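Local coordinates for acetyltransferase, GNAT family (PDB 3FBU), which binds coenzyme A and, as a GNAT-family enzyme, probably transfers an acetyl group from acetyl-CoA to a substrate, at residues 146-151 against 156-161. Residues are numbered along the deposited sequence; the frame is centred on the assembly and turned at random.
Sequences FKKCIP and WWDEYY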
ATOM      1  N   PHE A 146     -15.869  11.578   9.816  1.00 17.80           N
ATOM      2  CA  PHE A 146     -15.928  12.261  11.105  1.00 18.79           C
ATOM      3  C   PHE A 146     -14.539  12.799  11.418  1.00 19.66           C
ATOM      4  O   PHE A 146     -13.585  12.021  11.450  1.00 18.61           O
ATOM      5  CB  PHE A 146     -16.306  11.285  12.199  1.00 20.32           C
ATOM      6  CG  PHE A 146     -17.640  10.632  11.982  1.00 19.45           C
ATOM      7  CD1 PHE A 146     -18.768  11.394  11.895  1.00 21.15           C
ATOM      8  CD2 PHE A 146     -17.742   9.267  11.861  1.00 25.58           C
ATOM      9  CE1 PHE A 146     -20.015  10.805  11.680  1.00 23.42           C
ATOM     10  CE2 PHE A 146     -18.981   8.683  11.649  1.00 24.82           C
ATOM     11  CZ  PHE A 146     -20.098   9.472  11.567  1.00 25.33           C
ATOM     12  N   LYS A 147     -14.463  14.097  11.691  1.00 20.26           N
ATOM     13  CA  LYS A 147     -13.193  14.786  11.909  1.00 21.88           C
ATOM     14  C   LYS A 147     -12.827  14.779  13.407  1.00 21.71           C
ATOM     15  O   LYS A 147     -13.623  15.190  14.251  1.00 19.48           O
ATOM     16  CB  LYS A 147     -13.235  16.228  11.362  1.00 22.44           C
ATOM     17  CG  LYS A 147     -13.554  16.329   9.871  1.00 23.72           C
ATOM     18  CD  LYS A 147     -12.991  17.597   9.229  1.00 26.99           C
ATOM     19  CE  LYS A 147     -12.699  17.382   7.729  1.00 30.54           C
ATOM     20  NZ  LYS A 147     -13.924  16.986   6.932  1.00 33.33           N
ATOM     21  N   LYS A 148     -11.624  14.285  13.713  1.00 22.32           N
ATOM     22  CA  LYS A 148     -11.041  14.339  15.068  1.00 23.74           C
ATOM     23  C   LYS A 148     -11.950  13.799  16.139  1.00 23.84           C
ATOM     24  O   LYS A 148     -12.164  14.447  17.168  1.00 25.19           O
ATOM     25  CB  LYS A 148     -10.631  15.774  15.433  1.00 24.43           C
ATOM     26  CG  LYS A 148      -9.611  16.368  14.524  1.00 25.72           C
ATOM     27  CD  LYS A 148      -8.764  17.433  15.241  1.00 26.88           C
ATOM     28  CE  LYS A 148      -7.769  18.068  14.274  1.00 29.92           C
ATOM     29  NZ  LYS A 148      -7.337  19.444  14.744  1.00 30.55           N
ATOM     30  N   CYS A 149     -12.483  12.613  15.909  1.00 23.47           N
ATOM     31  CA  CYS A 149     -13.495  12.074  16.775  1.00 25.29           C
ATOM     32  C   CYS A 149     -12.974  10.995  17.705  1.00 25.82           C
ATOM     33  O   CYS A 149     -13.613  10.695  18.695  1.00 25.00           O
ATOM     34  CB  CYS A 149     -14.648  11.513  15.941  1.00 24.60           C
ATOM     35  SG  CYS A 149     -14.209  10.201  14.796  1.00 25.11           S
ATOM     36  N   ILE A 150     -11.824  10.399  17.374  1.00 28.03           N
ATOM     37  CA  ILE A 150     -11.324   9.227  18.094  1.00 29.05           C
ATOM     38  C   ILE A 150     -10.108   9.593  18.944  1.00 29.92           C
ATOM     39  O   ILE A 150      -9.120  10.098  18.399  1.00 29.93           O
ATOM     40  CB  ILE A 150     -10.902   8.104  17.109  1.00 29.58           C
ATOM     41  CG1 ILE A 150     -12.127   7.501  16.451  1.00 30.11           C
ATOM     42  CG2 ILE A 150     -10.143   6.982  17.833  1.00 29.54           C
ATOM     43  CD1 ILE A 150     -11.824   6.314  15.667  1.00 30.50           C
ATOM     44  N   PRO A 151     -10.171   9.326  20.269  1.00 31.16           N
ATOM     45  CA  PRO A 151      -9.020   9.617  21.111  1.00 32.31           C
ATOM     46  C   PRO A 151      -8.081   8.402  21.073  1.00 33.35           C
ATOM     47  O   PRO A 151      -8.492   7.252  21.354  1.00 33.05           O
ATOM     48  CB  PRO A 151      -9.630   9.836  22.484  1.00 31.85           C
ATOM     49  CG  PRO A 151     -10.896   8.980  22.473  1.00 32.04           C
ATOM     50  CD  PRO A 151     -11.252   8.693  21.041  1.00 31.08           C
ATOM     51  N   TRP A 156      -6.239  12.878  18.476  1.00 28.97           N
ATOM     52  CA  TRP A 156      -7.570  12.701  17.854  1.00 28.20           C
ATOM     53  C   TRP A 156      -7.492  12.306  16.359  1.00 27.34           C
ATOM     54  O   TRP A 156      -7.033  13.078  15.517  1.00 28.16           O
ATOM     55  CB  TRP A 156      -8.417  13.981  17.970  1.00 27.71           C
ATOM     56  CG  TRP A 156      -8.717  14.400  19.368  1.00 26.95           C
ATOM     57  CD1 TRP A 156      -8.068  15.374  20.079  1.00 27.49           C
ATOM     58  CD2 TRP A 156      -9.720  13.873  20.238  1.00 25.92           C
ATOM     59  NE1 TRP A 156      -8.612  15.485  21.327  1.00 26.09           N
ATOM     60  CE2 TRP A 156      -9.635  14.588  21.453  1.00 26.27           C
ATOM     61  CE3 TRP A 156     -10.700  12.881  20.108  1.00 26.95           C
ATOM     62  CZ2 TRP A 156     -10.469  14.328  22.535  1.00 26.22           C
ATOM     63  CZ3 TRP A 156     -11.543  12.623  21.189  1.00 26.71           C
ATOM     64  CH2 TRP A 156     -11.410  13.341  22.393  1.00 27.77           C
ATOM     65  N   TRP A 157      -8.007  11.129  16.037  1.00 26.11           N
ATOM     66  CA  TRP A 157      -8.020  10.646  14.666  1.00 26.22           C
ATOM     67  C   TRP A 157      -9.380  10.853  14.013  1.00 23.69           C
ATOM     68  O   TRP A 157     -10.393  10.948  14.716  1.00 23.51           O
ATOM     69  CB  TRP A 157      -7.704   9.166  14.636  1.00 28.04           C
ATOM     70  CG  TRP A 157      -6.262   8.831  14.857  1.00 31.55           C
ATOM     71  CD1 TRP A 157      -5.202   9.705  14.943  1.00 33.49           C
ATOM     72  CD2 TRP A 157      -5.711   7.518  14.967  1.00 32.02           C
ATOM     73  NE1 TRP A 157      -4.030   9.003  15.132  1.00 34.20           N
ATOM     74  CE2 TRP A 157      -4.316   7.662  15.149  1.00 34.37           C
ATOM     75  CE3 TRP A 157      -6.264   6.237  14.968  1.00 32.62           C
ATOM     76  CZ2 TRP A 157      -3.464   6.562  15.310  1.00 33.61           C
ATOM     77  CZ3 TRP A 157      -5.419   5.143  15.126  1.00 32.79           C
ATOM     78  CH2 TRP A 157      -4.033   5.316  15.296  1.00 32.61           C
ATOM     79  N   ASP A 158      -9.356  10.918  12.684  1.00 21.25           N
ATOM     80  CA  ASP A 158     -10.547  10.994  11.840  1.00 21.57           C
ATOM     81  C   ASP A 158     -11.067   9.567  11.660  1.00 20.19           C
ATOM     82  O   ASP A 158     -10.372   8.612  11.926  1.00 18.76           O
ATOM     83  CB  ASP A 158     -10.236  11.580  10.440  1.00 20.74           C
ATOM     84  CG  ASP A 158      -9.810  13.054  10.445  1.00 23.83           C
ATOM     85  OD1 ASP A 158      -9.922  13.764  11.477  1.00 23.62           O
ATOM     86  OD2 ASP A 158      -9.349  13.510   9.369  1.00 24.39           O
ATOM     87  N   GLU A 159     -12.305   9.422  11.195  1.00 20.20           N
ATOM     88  CA  GLU A 159     -12.851   8.109  10.927  1.00 19.94           C
ATOM     89  C   GLU A 159     -13.728   8.187   9.696  1.00 18.14           C
ATOM     90  O   GLU A 159     -14.564   9.085   9.610  1.00 17.53           O
ATOM     91  CB  GLU A 159     -13.671   7.677  12.140  1.00 21.00           C
ATOM     92  CG  GLU A 159     -14.264   6.347  12.119  1.00 23.22           C
ATOM     93  CD  GLU A 159     -15.009   6.053  13.426  1.00 23.94           C
ATOM     94  OE1 GLU A 159     -15.061   6.949  14.304  1.00 29.64           O
ATOM     95  OE2 GLU A 159     -15.493   4.928  13.590  1.00 27.17           O
ATOM     96  N   TYR A 160     -13.562   7.243   8.772  1.00 17.69           N
ATOM     97  CA  TYR A 160     -14.585   6.984   7.747  1.00 17.64           C
ATOM     98  C   TYR A 160     -15.552   5.955   8.270  1.00 17.24           C
ATOM     99  O   TYR A 160     -15.145   5.009   8.939  1.00 17.75           O
ATOM    100  CB  TYR A 160     -13.970   6.387   6.492  1.00 19.34           C
ATOM    101  CG  TYR A 160     -13.205   7.312   5.570  1.00 19.65           C
ATOM    102  CD1 TYR A 160     -13.530   8.645   5.425  1.00 21.90           C
ATOM    103  CD2 TYR A 160     -12.190   6.795   4.771  1.00 20.52           C
ATOM    104  CE1 TYR A 160     -12.827   9.465   4.543  1.00 22.64           C
ATOM    105  CE2 TYR A 160     -11.514   7.585   3.881  1.00 20.17           C
ATOM    106  CZ  TYR A 160     -11.820   8.917   3.776  1.00 22.90           C
ATOM    107  OH  TYR A 160     -11.121   9.689   2.877  1.00 24.58           O
ATOM    108  N   TYR A 161     -16.824   6.116   7.919  1.00 16.40           N
ATOM    109  CA  TYR A 161     -17.865   5.199   8.297  1.00 17.01           C
ATOM    110  C   TYR A 161     -18.537   4.663   7.026  1.00 15.28           C
ATOM    111  O   TYR A 161     -19.042   5.436   6.203  1.00 15.48           O
ATOM    112  CB  TYR A 161     -18.866   5.978   9.116  1.00 19.60           C
ATOM    113  CG  TYR A 161     -19.914   5.212   9.824  1.00 21.30           C
ATOM    114  CD1 TYR A 161     -19.893   5.074  11.210  1.00 21.97           C
ATOM    115  CD2 TYR A 161     -21.002   4.658   9.114  1.00 23.30           C
ATOM    116  CE1 TYR A 161     -20.923   4.415  11.859  1.00 24.42           C
ATOM    117  CE2 TYR A 161     -22.006   4.001   9.756  1.00 23.54           C
ATOM    118  CZ  TYR A 161     -21.964   3.888  11.133  1.00 24.61           C
ATOM    119  OH  TYR A 161     -23.011   3.214  11.734  1.00 27.54           O
TER
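Trp157 O accepts two backbone N-H groups, from Cys149 N at 2.9 Å and Ile150 N at 3.1 Å, the mark of a classic beta bulge in this antiparallel hairpin. The Ile150 bond lies in the carbonyl plane and is the straighter (161°), whereas Cys149 N approaches tilted from that plane and its N-H...O angle falls to 133°. Before the bulge Phe146 and Glu159 exchange a regular pair of bonds. Between the two regions the chain turns a corner, and Asp158, short and carboxylate-tipped, bridges it: OD1 takes Lys148 N at 2.9 Å on its anti side, somewhat out of the carboxylate plane. Glu159, long and extended with CG anti to the backbone N (chi1 -177°), brings OE1 to 3.4 Å from Cys149 SG and crosses Ile150 at about a right angle. Proline's ring CH groups suit tryptophan's broad pi face: Pro151 CB lies 4.1 Å from the six-membered ring centroid of Trp156. Phe146 CE2 rests on Tyr161 CB at 3.7 Å. Farther out, Gln125 bonds Asp158 O, and the hairpin closes one edge of the GNAT sheet, 155-165 lying between 119-124 and 141-152. The pairing thus slips by two across corner and bulge, one backbone carbonyl and one carboxylate, probably ionised, gripping the extra residues.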